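Local coordinates for L-lysine 6-oxidase (PDB 3WEU), which oxidises the side-chain amine of L-lysine with a cysteine tryptophylquinone cofactor, releasing ammonium and the hydrogen peroxide that makes it antibacterial, at residues I616-Y619 and S620-V623. Sequence-based numbering, arbitrary orientation.
Sequences INSY and SQMV
Ser-618 O accepts from Met-622 N at 3.1 Å and Tyr-619 O from Val-623 N at 3.0 Å, successive i-to-i+4 bonds, both in the carbonyl plane, that mark the first turn of helix 619-625. The motif is a serine N-cap: residues 616-618 approach as loop, and Ser-618 ends it. The evidence is the side-chain bond from Gln-621 N to Ser-618 OG, 2.9 Å long with an N-H...O angle of 150°. Ser-618 OG sits between its own backbone N and carbonyl carbon (chi1 75°), which brings the hydroxyl oxygen to the Gln-621 amide. Gln-621 N also makes a weak bond to Ser-618 O, whose main partner is the next amide.

Gln-621 reaches back to the loop: with CG anti to its carbonyl carbon and the chain extended beyond CG, the side chain runs past the capping hydroxyl, Gln-621 CG lying 3.2 Å from Ser-618 OG. Gln-621 OE1 then accepts from Asn-617 N at 2.8 Å, the donor standing 36° out of the carbonyl plane. A capping box would use Ser-618 N; the glutamine bonds instead to the amide one residue earlier, so the pattern is only related to it. Asn-617 ND2 meanwhile bonds to Phe-679 O, tying the loop to strand 675-680.

Apolar contacts occupy other sides of the turn. Ile-616 CG2 lies against the start of Met-622, 3.7 Å from Met-622 CB; Met-622, bent at chi2 and chi3, also touches Phe-513. The Tyr-619 side chain packs on Pro-508 and on Ala-511 and Phe-514 of helix 510-515. Its ring meets Val-623 at a slant, CE1 of Tyr-619 lying 3.6 Å from CG2 of Val-623.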
loop_
_atom_site.group_PDB
_atom_site.type_symbol
_atom_site.label_atom_id
_atom_site.label_comp_id
_atom_site.label_asym_id
_atom_site.label_seq_id
_atom_site.Cartn_x
_atom_site.Cartn_y
_atom_site.Cartn_z
ATOM N N ILE A 616 -8.848 -7.882 -15.730
ATOM C CA ILE A 616 -8.497 -8.351 -14.390
ATOM C C ILE A 616 -7.039 -8.037 -14.243
ATOM O O ILE A 616 -6.176 -8.809 -14.625
ATOM C CB ILE A 616 -8.648 -9.841 -14.213
ATOM C CG1 ILE A 616 -10.001 -10.307 -14.635
ATOM C CG2 ILE A 616 -8.456 -10.239 -12.728
ATOM C CD1 ILE A 616 -11.095 -10.006 -13.702
ATOM N N ASN A 617 -6.769 -6.836 -13.779
ATOM C CA ASN A 617 -5.416 -6.261 -13.851
ATOM C C ASN A 617 -4.570 -6.507 -12.570
ATOM O O ASN A 617 -3.395 -6.157 -12.546
ATOM C CB ASN A 617 -5.498 -4.781 -14.140
ATOM C CG ASN A 617 -5.894 -4.518 -15.598
ATOM O OD1 ASN A 617 -5.196 -4.982 -16.513
ATOM N ND2 ASN A 617 -6.966 -3.772 -15.826
ATOM N N SER A 618 -5.190 -7.093 -11.571
ATOM C CA SER A 618 -4.536 -7.393 -10.335
ATOM C C SER A 618 -5.001 -8.674 -9.753
ATOM O O SER A 618 -6.117 -9.108 -9.980
ATOM C CB SER A 618 -4.804 -6.245 -9.279
ATOM O OG SER A 618 -6.144 -6.332 -8.760
ATOM N N TYR A 619 -4.159 -9.223 -8.876
ATOM C CA TYR A 619 -4.493 -10.379 -8.080
ATOM C C TYR A 619 -5.794 -10.177 -7.306
ATOM O O TYR A 619 -6.699 -11.035 -7.273
ATOM C CB TYR A 619 -3.310 -10.623 -7.115
ATOM C CG TYR A 619 -3.523 -11.599 -6.036
ATOM C CD1 TYR A 619 -4.405 -12.690 -6.196
ATOM C CD2 TYR A 619 -2.789 -11.505 -4.887
ATOM C CE1 TYR A 619 -4.561 -13.632 -5.201
ATOM C CE2 TYR A 619 -2.898 -12.455 -3.885
ATOM C CZ TYR A 619 -3.805 -13.488 -4.013
ATOM O OH TYR A 619 -3.956 -14.406 -3.005
ATOM N N SER A 620 -5.895 -9.032 -6.652
ATOM C CA SER A 620 -7.079 -8.714 -5.881
ATOM C C SER A 620 -8.362 -8.686 -6.734
ATOM O O SER A 620 -9.441 -9.123 -6.312
ATOM C CB SER A 620 -6.823 -7.378 -5.040
ATOM O OG SER A 620 -8.065 -6.962 -4.568
ATOM N N GLN A 621 -8.252 -8.223 -7.960
ATOM C CA GLN A 621 -9.412 -8.212 -8.827
ATOM C C GLN A 621 -9.797 -9.619 -9.226
ATOM O O GLN A 621 -10.980 -9.872 -9.426
ATOM C CB GLN A 621 -9.141 -7.353 -10.059
ATOM C CG GLN A 621 -9.132 -5.888 -9.699
ATOM C CD GLN A 621 -8.435 -5.048 -10.729
ATOM O OE1 GLN A 621 -8.362 -5.405 -11.922
ATOM N NE2 GLN A 621 -7.934 -3.886 -10.311
ATOM N N MET A 622 -8.823 -10.531 -9.308
ATOM C CA MET A 622 -9.139 -11.920 -9.622
ATOM C C MET A 622 -9.855 -12.572 -8.473
ATOM O O MET A 622 -10.879 -13.316 -8.621
ATOM C CB MET A 622 -7.917 -12.703 -10.030
ATOM C CG MET A 622 -8.238 -14.132 -10.515
ATOM S SD MET A 622 -9.193 -14.188 -12.060
ATOM C CE MET A 622 -7.849 -14.221 -13.241
ATOM N N VAL A 623 -9.430 -12.222 -7.274
ATOM C CA VAL A 623 -10.122 -12.718 -6.112
ATOM C C VAL A 623 -11.610 -12.333 -6.073
ATOM O O VAL A 623 -12.452 -13.138 -5.705
ATOM C CB VAL A 623 -9.390 -12.247 -4.820
ATOM C CG1 VAL A 623 -10.204 -12.613 -3.583
ATOM C CG2 VAL A 623 -8.066 -12.935 -4.722
#